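Local coordinates for protein leucyl-trna synthetase (PDB 5FOC) that probably removes wrongly attached amino acids from tRNA through its editing domain, the part crystallised here, within a cytosolic enzyme that attaches leucine to its tRNA, at residues A[107-112]-A[213-218]; A[113-118]-A[180-185]; A[244-249]-A[253-258]; A[358-363]-A[369-374]. The protein carries 2 engineered substitutions. All blocks are in the same frame, centred on the assembly; numbering follows the deposited sequence.

Interaction 1 of 4, residues A[107-112]-A[213-218]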
# COMPACT_ATOMS: atom_id res chain seq x y z
N ASN A 107 20.28 -17.60 -8.04
CA ASN A 107 20.92 -16.70 -9.00
C ASN A 107 19.94 -15.92 -9.89
O ASN A 107 20.27 -14.82 -10.36
CB ASN A 107 21.88 -17.50 -9.90
CG ASN A 107 23.14 -17.98 -9.18
OD1 ASN A 107 23.46 -17.54 -8.08
ND2 ASN A 107 23.85 -18.93 -9.81
N LYS A 108 18.76 -16.49 -10.14
CA LYS A 108 17.71 -15.84 -10.92
C LYS A 108 17.00 -14.75 -10.11
O LYS A 108 16.67 -13.68 -10.64
CB LYS A 108 16.70 -16.88 -11.41
CG LYS A 108 15.63 -16.37 -12.37
CD LYS A 108 14.65 -17.49 -12.75
CE LYS A 108 13.82 -17.23 -14.02
NZ LYS A 108 13.20 -15.89 -14.09
N ILE A 109 16.77 -15.01 -8.82
CA ILE A 109 16.00 -14.09 -7.95
C ILE A 109 16.93 -12.96 -7.50
O ILE A 109 16.53 -11.80 -7.58
CB ILE A 109 15.33 -14.82 -6.71
CG1 ILE A 109 14.35 -15.84 -7.23
CG2 ILE A 109 14.60 -13.80 -5.87
CD1 ILE A 109 14.03 -16.87 -6.19
N TRP A 110 18.14 -13.30 -7.05
CA TRP A 110 19.10 -12.30 -6.53
C TRP A 110 19.86 -11.68 -7.69
O TRP A 110 21.03 -11.94 -7.90
CB TRP A 110 20.05 -12.91 -5.50
CG TRP A 110 19.31 -13.46 -4.26
CD1 TRP A 110 17.95 -13.49 -4.01
CD2 TRP A 110 19.92 -14.03 -3.11
NE1 TRP A 110 17.68 -14.08 -2.78
CE2 TRP A 110 18.87 -14.43 -2.21
CE3 TRP A 110 21.25 -14.29 -2.75
CZ2 TRP A 110 19.14 -14.99 -0.98
CZ3 TRP A 110 21.50 -14.90 -1.54
CH2 TRP A 110 20.44 -15.23 -0.66
N ASN A 111 19.14 -10.94 -8.49
CA ASN A 111 19.61 -10.53 -9.84
C ASN A 111 18.84 -9.32 -10.21
O ASN A 111 17.64 -9.27 -10.10
CB ASN A 111 19.32 -11.69 -10.82
CG ASN A 111 20.02 -11.56 -12.14
OD1 ASN A 111 19.94 -10.54 -12.80
ND2 ASN A 111 20.63 -12.63 -12.57
N GLU A 112 19.50 -8.29 -10.74
CA GLU A 112 18.76 -7.10 -11.15
C GLU A 112 17.62 -7.40 -12.13
O GLU A 112 16.57 -6.74 -12.08
CB GLU A 112 19.73 -6.11 -11.85
CG GLU A 112 19.15 -4.72 -12.01
CD GLU A 112 19.90 -3.92 -13.08
OE1 GLU A 112 19.85 -4.35 -14.25
OE2 GLU A 112 20.54 -2.89 -12.74
N PHE A 213 6.19 -18.99 0.04
CA PHE A 213 7.56 -18.70 -0.45
C PHE A 213 7.92 -17.26 -0.16
O PHE A 213 7.30 -16.38 -0.74
CB PHE A 213 7.59 -19.01 -1.94
CG PHE A 213 8.94 -18.89 -2.61
CD1 PHE A 213 10.16 -18.97 -1.93
CD2 PHE A 213 8.95 -18.74 -3.97
CE1 PHE A 213 11.37 -18.81 -2.62
CE2 PHE A 213 10.16 -18.59 -4.67
CZ PHE A 213 11.35 -18.65 -3.99
N ILE A 214 8.88 -17.03 0.75
CA ILE A 214 9.22 -15.66 1.14
C ILE A 214 10.57 -15.28 0.51
O ILE A 214 11.58 -15.90 0.80
CB ILE A 214 9.31 -15.46 2.66
CG1 ILE A 214 7.96 -15.86 3.36
CG2 ILE A 214 9.65 -14.02 3.03
CD1 ILE A 214 6.75 -15.15 2.78
N LEU A 215 10.55 -14.23 -0.30
CA LEU A 215 11.77 -13.74 -0.88
C LEU A 215 12.60 -12.88 0.04
O LEU A 215 13.81 -12.80 -0.11
CB LEU A 215 11.41 -12.91 -2.09
CG LEU A 215 10.57 -13.56 -3.19
CD1 LEU A 215 10.38 -12.60 -4.36
CD2 LEU A 215 11.11 -14.88 -3.66
N ASN A 216 11.94 -12.15 0.93
CA ASN A 216 12.58 -11.28 1.88
C ASN A 216 11.55 -10.79 2.90
O ASN A 216 10.33 -10.86 2.68
CB ASN A 216 13.24 -10.06 1.14
CG ASN A 216 14.59 -9.73 1.69
OD1 ASN A 216 14.90 -9.98 2.84
ND2 ASN A 216 15.46 -9.15 0.79
N LYS A 217 12.09 -10.25 3.99
CA LYS A 217 11.32 -9.64 5.06
C LYS A 217 12.08 -8.37 5.44
O LYS A 217 13.25 -8.43 5.83
CB LYS A 217 11.21 -10.62 6.24
CG LYS A 217 10.52 -10.04 7.42
CD LYS A 217 10.47 -11.02 8.57
CE LYS A 217 11.72 -10.96 9.41
NZ LYS A 217 11.57 -11.92 10.55
N ILE A 218 11.43 -7.22 5.25
CA ILE A 218 12.10 -5.92 5.33
C ILE A 218 11.30 -4.94 6.21
O ILE A 218 10.08 -4.77 6.02
CB ILE A 218 12.39 -5.36 3.89
CG1 ILE A 218 13.21 -6.37 3.09
CG2 ILE A 218 13.05 -4.02 3.98
CD1 ILE A 218 13.43 -5.99 1.62
O HOH W 1 15.12 -14.66 -1.73
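I109 meets F213 and L215 in the tight half of this contact. I109 ends helix 103-109 and sends two branches to the other segment. Its CD1 reaches F213 CZ at 3.9 Å and arrives at the edge of the ring, near its plane. The two side chains come from opposite directions. The second branch, CG2, lies anti to the backbone N (CG1 has chi1 -62°). That turns it to L215 CD2, a looser touch at 4.3 Å. L215 CD2 also sits over one face of the F213 ring, offset toward the rim. The phenyl group therefore has isoleucine at its edge and leucine on a face. These three residues are buried, and no direct hydrogen bond joins the segments.

The other side is looser and wetter. W110 is partly exposed and does not touch the second segment directly. A water spans the distance: it accepts from W110 NE1 at 2.8 Å, in the plane of the indole, and donates to L215 O at 2.8 Å. At the far end of segment 107-112, N111 ND2 bonds back to N107 O at 3.1 Å, while N111 OD1 caps the following helix at D113 N.

I109 and F213 both also touch helix 172-178, and L215 packs on strand 146-152. W110 reaches I29 of helix 18-35, and its ring meets F95 edge-to-face.

Interaction 2 of 4, residues A[113-118]-A[180-185]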
# COMPACT_ATOMS: atom_id res chain seq x y z
N ASP A 113 17.84 -8.36 -13.04
CA ASP A 113 16.86 -8.73 -14.09
C ASP A 113 15.53 -9.17 -13.44
O ASP A 113 14.47 -8.94 -13.98
CB ASP A 113 17.35 -9.90 -14.95
CG ASP A 113 18.38 -9.51 -16.02
OD1 ASP A 113 18.53 -8.31 -16.33
OD2 ASP A 113 18.99 -10.46 -16.55
N PHE A 114 15.63 -9.79 -12.28
CA PHE A 114 14.40 -10.24 -11.63
C PHE A 114 13.45 -9.10 -11.31
O PHE A 114 12.23 -9.24 -11.46
CB PHE A 114 14.73 -11.00 -10.37
CG PHE A 114 13.62 -11.88 -9.87
CD1 PHE A 114 13.27 -13.02 -10.58
CD2 PHE A 114 12.98 -11.60 -8.70
CE1 PHE A 114 12.31 -13.91 -10.11
CE2 PHE A 114 11.98 -12.45 -8.24
CZ PHE A 114 11.65 -13.60 -8.95
N PHE A 115 13.99 -7.97 -10.84
CA PHE A 115 13.22 -6.80 -10.45
C PHE A 115 12.95 -5.82 -11.58
O PHE A 115 11.98 -5.05 -11.49
CB PHE A 115 13.93 -6.10 -9.31
CG PHE A 115 14.17 -6.99 -8.15
CD1 PHE A 115 15.26 -7.86 -8.11
CD2 PHE A 115 13.27 -7.01 -7.10
CE1 PHE A 115 15.44 -8.73 -7.04
CE2 PHE A 115 13.45 -7.87 -6.02
CZ PHE A 115 14.51 -8.74 -5.98
N VAL A 116 13.82 -5.81 -12.61
CA VAL A 116 13.68 -4.89 -13.75
C VAL A 116 12.95 -5.53 -14.95
O VAL A 116 12.12 -4.88 -15.58
CB VAL A 116 15.06 -4.35 -14.21
CG1 VAL A 116 14.90 -3.45 -15.45
CG2 VAL A 116 15.71 -3.58 -13.09
N LYS A 117 13.28 -6.77 -15.29
CA LYS A 117 12.73 -7.41 -16.48
C LYS A 117 11.67 -8.46 -16.17
O LYS A 117 10.63 -8.49 -16.84
CB LYS A 117 13.85 -8.05 -17.27
CG LYS A 117 14.84 -7.06 -17.89
CD LYS A 117 15.62 -7.76 -18.99
CE LYS A 117 16.89 -7.03 -19.38
NZ LYS A 117 17.66 -7.94 -20.25
N ASP A 118 11.90 -9.29 -15.16
CA ASP A 118 11.16 -10.54 -15.04
C ASP A 118 9.81 -10.29 -14.32
O ASP A 118 8.78 -10.85 -14.74
CB ASP A 118 11.94 -11.61 -14.23
CG ASP A 118 13.21 -12.14 -14.93
OD1 ASP A 118 13.42 -11.88 -16.14
OD2 ASP A 118 14.02 -12.85 -14.25
N PRO A 180 3.79 -13.48 -11.88
CA PRO A 180 4.59 -12.36 -12.49
C PRO A 180 4.88 -11.20 -11.57
O PRO A 180 5.62 -10.29 -11.95
CB PRO A 180 3.66 -11.87 -13.60
CG PRO A 180 2.30 -12.14 -13.05
CD PRO A 180 2.42 -13.49 -12.41
N ASN A 181 4.30 -11.16 -10.38
CA ASN A 181 4.38 -10.00 -9.49
C ASN A 181 5.06 -10.35 -8.18
O ASN A 181 4.77 -11.43 -7.60
CB ASN A 181 2.96 -9.45 -9.18
CG ASN A 181 2.23 -9.02 -10.43
OD1 ASN A 181 2.87 -8.75 -11.46
ND2 ASN A 181 0.91 -8.98 -10.39
N ILE A 182 5.96 -9.48 -7.73
CA ILE A 182 6.49 -9.51 -6.40
C ILE A 182 5.58 -8.63 -5.58
O ILE A 182 5.58 -7.44 -5.74
CB ILE A 182 7.94 -9.01 -6.30
CG1 ILE A 182 8.85 -9.94 -7.07
CG2 ILE A 182 8.38 -8.92 -4.86
CD1 ILE A 182 10.16 -9.32 -7.47
N TYR A 183 4.80 -9.23 -4.65
CA TYR A 183 4.01 -8.45 -3.72
C TYR A 183 4.66 -8.17 -2.39
O TYR A 183 5.38 -9.00 -1.88
CB TYR A 183 2.67 -9.18 -3.47
CG TYR A 183 1.74 -9.24 -4.66
CD1 TYR A 183 1.41 -8.09 -5.40
CD2 TYR A 183 1.20 -10.47 -5.11
CE1 TYR A 183 0.54 -8.14 -6.48
CE2 TYR A 183 0.34 -10.52 -6.21
CZ TYR A 183 0.00 -9.36 -6.90
OH TYR A 183 -0.82 -9.31 -7.99
N VAL A 184 4.45 -6.96 -1.88
CA VAL A 184 4.90 -6.56 -0.58
C VAL A 184 3.64 -6.41 0.30
O VAL A 184 2.70 -5.68 -0.07
CB VAL A 184 5.64 -5.20 -0.56
CG1 VAL A 184 6.24 -4.95 0.79
CG2 VAL A 184 6.75 -5.19 -1.63
N CYS A 185 3.68 -7.06 1.45
CA CYS A 185 2.47 -7.11 2.34
C CYS A 185 2.86 -7.59 3.72
O CYS A 185 3.92 -8.15 3.94
CB CYS A 185 1.45 -8.03 1.72
SG CYS A 185 2.01 -9.72 1.45
O HOH W 2 5.87 -9.64 -14.68
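A short helix lies against the large mixed sheet here, with F114 and F115 of helix 112-118 facing I182 of strand 181-185. The contact is part of the hydrophobic core between helix and sheet in the editing domain. I182 points at the helix, and its CD1 is the atom that does most of the work. It lies 3.7 Å from F114 CE2 and 3.9 Å from F115 CE2. CG1 of I182 stands beside its backbone N (chi1 -65°), and the extended second torsion (chi2 159°) then carries CD1 out to both rings. The I182 side chain runs at about a right angle to F115 and is slanted against F114. The two phenyl groups also pack on each other: F114 CD2 lies 4.1 Å above one face of F115, offset toward the rim.

The helix closes with a wider pi-type turn. D113 O accepts from both K117 N and D118 N, each at 2.8 Å. The last turn brings D118 near P180 at the helix end. Their carbonyls do not bond directly. A water donates to both, at 3.2 Å to D118 O and 2.8 Å to P180 O.

On the strand, N181 ND2 donates to Y183 OH at 3.0 Å, nearly straight at 166°. D118 OD2 forms a salt bridge with K108 of the preceding helix. Strand 181-185 runs between 120-127, parallel to it, and 146-152, antiparallel. F114 and I182 both touch L151 of the latter, while F115 also packs on helix 18-35.

Interaction 3 of 4, residues A[244-249]-A[253-258]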
# COMPACT_ATOMS: atom_id res chain seq x y z
N THR A 244 2.82 5.36 11.78
CA THR A 244 3.02 4.40 12.89
C THR A 244 1.74 3.83 13.44
O THR A 244 1.81 2.89 14.21
CB THR A 244 3.81 5.01 14.05
OG1 THR A 244 3.11 6.15 14.60
CG2 THR A 244 5.18 5.39 13.56
N THR A 245 0.60 4.40 13.06
CA THR A 245 -0.73 3.96 13.60
C THR A 245 -1.31 2.83 12.77
O THR A 245 -2.33 2.27 13.14
CB THR A 245 -1.73 5.12 13.57
OG1 THR A 245 -1.68 5.73 12.25
CG2 THR A 245 -1.39 6.13 14.60
N ILE A 246 -0.71 2.50 11.63
CA ILE A 246 -1.13 1.33 10.85
C ILE A 246 -1.09 0.06 11.73
O ILE A 246 -0.06 -0.26 12.31
CB ILE A 246 -0.27 1.14 9.58
CG1 ILE A 246 -0.66 2.23 8.62
CG2 ILE A 246 -0.46 -0.25 8.98
CD1 ILE A 246 0.31 2.33 7.46
N LYS A 247 -2.23 -0.62 11.85
CA LYS A 247 -2.31 -1.82 12.66
C LYS A 247 -1.94 -3.06 11.86
O LYS A 247 -2.55 -3.34 10.81
CB LYS A 247 -3.75 -1.99 13.20
CG LYS A 247 -4.20 -0.90 14.17
CD LYS A 247 -3.37 -0.87 15.47
CE LYS A 247 -3.68 0.35 16.35
NZ LYS A 247 -3.16 1.62 15.70
N MET A 248 -0.96 -3.82 12.35
CA MET A 248 -0.46 -4.96 11.63
C MET A 248 -1.39 -6.17 11.58
O MET A 248 -1.17 -7.07 10.80
CB MET A 248 0.89 -5.34 12.17
CG MET A 248 1.95 -4.25 11.97
SD MET A 248 2.07 -3.41 10.35
CE MET A 248 2.74 -4.69 9.29
N ASN A 249 -2.46 -6.14 12.36
CA ASN A 249 -3.48 -7.17 12.29
C ASN A 249 -4.63 -6.85 11.33
O ASN A 249 -5.54 -7.66 11.21
CB ASN A 249 -3.99 -7.54 13.69
CG ASN A 249 -4.66 -6.39 14.42
OD1 ASN A 249 -4.39 -5.22 14.16
ND2 ASN A 249 -5.50 -6.71 15.36
N GLY A 253 -1.45 -3.86 5.68
CA GLY A 253 -0.64 -3.00 6.50
C GLY A 253 0.01 -1.95 5.55
O GLY A 253 0.95 -1.31 6.00
N ILE A 254 -0.58 -1.73 4.40
CA ILE A 254 -0.10 -0.65 3.45
C ILE A 254 -1.38 0.07 3.05
O ILE A 254 -2.35 -0.58 2.62
CB ILE A 254 0.54 -1.26 2.22
CG1 ILE A 254 1.75 -2.07 2.65
CG2 ILE A 254 0.98 -0.10 1.28
CD1 ILE A 254 2.20 -3.19 1.75
N VAL A 255 -1.41 1.38 3.21
CA VAL A 255 -2.57 2.11 2.83
C VAL A 255 -2.30 3.30 1.90
O VAL A 255 -1.33 4.01 2.09
CB VAL A 255 -3.36 2.57 4.05
CG1 VAL A 255 -3.83 1.35 4.87
CG2 VAL A 255 -2.58 3.48 4.92
N PRO A 256 -3.19 3.51 0.95
CA PRO A 256 -3.13 4.72 0.13
C PRO A 256 -3.38 5.93 0.98
O PRO A 256 -4.26 5.91 1.87
CB PRO A 256 -4.23 4.53 -0.92
CG PRO A 256 -4.90 3.23 -0.60
CD PRO A 256 -4.30 2.61 0.58
N CYS A 257 -2.60 7.00 0.80
CA CYS A 257 -2.81 8.26 1.42
C CYS A 257 -3.69 9.06 0.46
O CYS A 257 -3.28 9.29 -0.70
CB CYS A 257 -1.47 9.01 1.64
SG CYS A 257 -1.71 10.66 2.28
N VAL A 258 -4.90 9.43 0.89
CA VAL A 258 -5.73 10.38 0.18
C VAL A 258 -6.04 11.51 1.11
O VAL A 258 -7.10 11.53 1.74
CB VAL A 258 -7.04 9.79 -0.40
CG1 VAL A 258 -7.76 10.80 -1.30
CG2 VAL A 258 -6.75 8.54 -1.16
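I246 holds CG1 beside its backbone N (chi1 -73°) and CG2 anti to that N; this sets CG2 against G253 and, with chi2 extended at 168°, CD1 against V255. I246 belongs to the loop that links strand 238-242 to strand 254-257. Those two strands flank strand 138-141 in the mixed sheet, one parallel to it and the other antiparallel. The loop skips over the strand between them and is not a tight hairpin.

I246 CG2 rests on the backbone of G253, 3.5 Å from its O and 3.7 Å from its CA. G253 is buried and has positive phi (79°). It offers only backbone to I246. I246 CD1 goes further along the strand and meets V255 CG2 at 4.0 Å. The two side chains slide past each other in opposite directions. No hydrogen bond joins the segments directly. The carbonyls are held by other parts of the chain: G253 O accepts from Y147 OH, and I246 O from N142 ND2. V255 also packs on F140 of strand 138-141.

K247 points away from the strand and is exposed. Its chain folds back, and NZ donates to T245 O at 2.8 Å, with a C=O...N angle of 130°.

Interaction 4 of 4, residues A[358-363]-A[369-374]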
# COMPACT_ATOMS: atom_id res chain seq x y z
N LEU A 358 -19.21 0.60 -7.96
CA LEU A 358 -18.71 0.65 -9.32
C LEU A 358 -17.21 0.65 -9.32
O LEU A 358 -16.60 -0.07 -10.11
CB LEU A 358 -19.21 1.90 -10.06
CG LEU A 358 -20.69 1.96 -10.41
CD1 LEU A 358 -20.96 3.22 -11.19
CD2 LEU A 358 -21.14 0.77 -11.24
N ALA A 359 -16.61 1.42 -8.41
CA ALA A 359 -15.14 1.54 -8.35
C ALA A 359 -14.50 0.19 -7.99
O ALA A 359 -13.49 -0.21 -8.58
CB ALA A 359 -14.72 2.63 -7.39
N LYS A 360 -15.11 -0.52 -7.04
CA LYS A 360 -14.69 -1.90 -6.76
C LYS A 360 -14.73 -2.79 -7.99
O LYS A 360 -13.76 -3.50 -8.26
CB LYS A 360 -15.56 -2.54 -5.68
CG LYS A 360 -15.12 -2.23 -4.30
CD LYS A 360 -16.00 -3.06 -3.34
CE LYS A 360 -15.57 -2.87 -1.91
NZ LYS A 360 -16.50 -3.53 -0.97
N GLN A 361 -15.86 -2.73 -8.72
CA GLN A 361 -16.03 -3.44 -9.99
C GLN A 361 -14.94 -3.08 -11.02
O GLN A 361 -14.35 -3.98 -11.62
CB GLN A 361 -17.43 -3.20 -10.60
CG GLN A 361 -18.57 -3.85 -9.79
CD GLN A 361 -19.97 -3.50 -10.29
OE1 GLN A 361 -20.13 -2.89 -11.34
NE2 GLN A 361 -20.99 -3.90 -9.53
N ASN A 362 -14.65 -1.79 -11.20
CA ASN A 362 -13.78 -1.32 -12.26
C ASN A 362 -12.36 -1.69 -11.93
O ASN A 362 -11.61 -2.16 -12.80
CB ASN A 362 -13.91 0.19 -12.48
CG ASN A 362 -15.27 0.59 -13.08
OD1 ASN A 362 -15.89 -0.16 -13.84
ND2 ASN A 362 -15.72 1.80 -12.75
N ILE A 363 -12.00 -1.50 -10.66
CA ILE A 363 -10.64 -1.83 -10.22
C ILE A 363 -10.34 -3.30 -10.45
O ILE A 363 -9.27 -3.63 -10.99
CB ILE A 363 -10.41 -1.45 -8.75
CG1 ILE A 363 -10.39 0.07 -8.63
CG2 ILE A 363 -9.16 -2.14 -8.18
CD1 ILE A 363 -10.38 0.61 -7.22
N GLY A 369 -6.40 -4.23 -9.02
CA GLY A 369 -6.51 -4.65 -7.65
C GLY A 369 -7.42 -5.87 -7.45
O GLY A 369 -7.78 -6.53 -8.40
N PHE A 370 -7.71 -6.15 -6.17
CA PHE A 370 -8.36 -7.38 -5.73
C PHE A 370 -9.33 -7.06 -4.62
O PHE A 370 -9.15 -6.11 -3.87
CB PHE A 370 -7.36 -8.36 -5.16
CG PHE A 370 -6.23 -8.71 -6.09
CD1 PHE A 370 -6.41 -9.59 -7.16
CD2 PHE A 370 -4.97 -8.18 -5.88
CE1 PHE A 370 -5.36 -9.95 -7.99
CE2 PHE A 370 -3.93 -8.53 -6.72
CZ PHE A 370 -4.12 -9.39 -7.78
N LEU A 371 -10.36 -7.90 -4.52
CA LEU A 371 -11.17 -7.93 -3.31
C LEU A 371 -10.50 -8.86 -2.31
O LEU A 371 -9.95 -9.86 -2.72
CB LEU A 371 -12.59 -8.38 -3.61
CG LEU A 371 -13.39 -7.49 -4.59
CD1 LEU A 371 -14.84 -7.94 -4.79
CD2 LEU A 371 -13.35 -6.00 -4.20
N TYR A 372 -10.53 -8.48 -1.03
CA TYR A 372 -9.88 -9.19 0.06
C TYR A 372 -10.73 -9.14 1.34
O TYR A 372 -11.22 -8.05 1.72
CB TYR A 372 -8.54 -8.51 0.38
CG TYR A 372 -7.78 -8.99 1.59
CD1 TYR A 372 -8.02 -8.43 2.85
CD2 TYR A 372 -6.81 -9.97 1.50
CE1 TYR A 372 -7.34 -8.88 3.99
CE2 TYR A 372 -6.08 -10.37 2.61
CZ TYR A 372 -6.39 -9.85 3.88
OH TYR A 372 -5.72 -10.25 5.02
N SER A 373 -10.84 -10.31 2.00
CA SER A 373 -11.52 -10.49 3.29
C SER A 373 -10.62 -11.22 4.26
O SER A 373 -9.79 -12.03 3.86
CB SER A 373 -12.80 -11.35 3.13
OG SER A 373 -13.74 -10.66 2.32
N GLU A 374 -10.84 -11.02 5.57
CA GLU A 374 -10.11 -11.81 6.57
C GLU A 374 -10.91 -12.08 7.81
O GLU A 374 -11.93 -11.44 7.98
CB GLU A 374 -8.82 -11.12 6.97
CG GLU A 374 -9.04 -9.73 7.52
CD GLU A 374 -7.74 -8.90 7.69
OE1 GLU A 374 -6.64 -9.41 7.40
OE2 GLU A 374 -7.86 -7.76 8.21
OXT GLU A 374 -10.54 -12.92 8.63
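E374 OE1 is gripped by Y372 OH at 2.7 Å and by N188 ND2, at the chain end, away from where K360 and I363 pack on L371 and G369. The tyrosine hydroxyl donates to it from above the carboxylate plane, 41° out of it. E374 OE2 takes S251 N. The last side chain of this construct is thus tied down at both oxygens.

The contact between the segments is made by van der Waals packing, without a hydrogen bond across it. Helix 352-365 turns into strand 369-373 through a short link, and its side chains fold back on that strand. I363 points toward G369. Its CG2, anti to the backbone N, lies 3.6 Å from G369 N and 3.7 Å from G369 CA. G369 is buried and fully extended, and the isoleucine methyl rests directly on its backbone. I363 O and G369 N stand 3.5 Å apart without forming a hydrogen bond.

One turn back along the helix, K360 passes L371 at about a right angle. K360 CD is 4.1 Å from L371 CD2. The lysine chain runs extended beyond CG; CG and CD pack on L371 CD2, and NZ continues to a salt bridge with E7. An apolar touch and a charge pair therefore share one side chain.

Strand 369-373 pairs antiparallel with strand 7-15, which carries E7. K360 also touches T9 of that strand, I363 touches I232 in a loop, and Y372 packs on L193 of helix 190-195.

All four contacts reach the same mixed sheet. Interactions 1 and 2 are buried and closely joined, with centres about 9 Å apart. Their helices follow each other in the chain, and interaction 2 is nested within the loop closed by interaction 1. Both combine an aliphatic and aromatic core with a bridging water. Interactions 3 and 4 are partly buried and local in sequence. Each sets an isoleucine methyl on a glycine backbone, and interaction 4 adds lysine methylenes on leucine. Interaction 2 touches both of them: V184 meets I254, and Y183 meets F370. Interactions 3 and 4 approach each other near N249 and E374. Interaction 1 touches neither 3 nor 4.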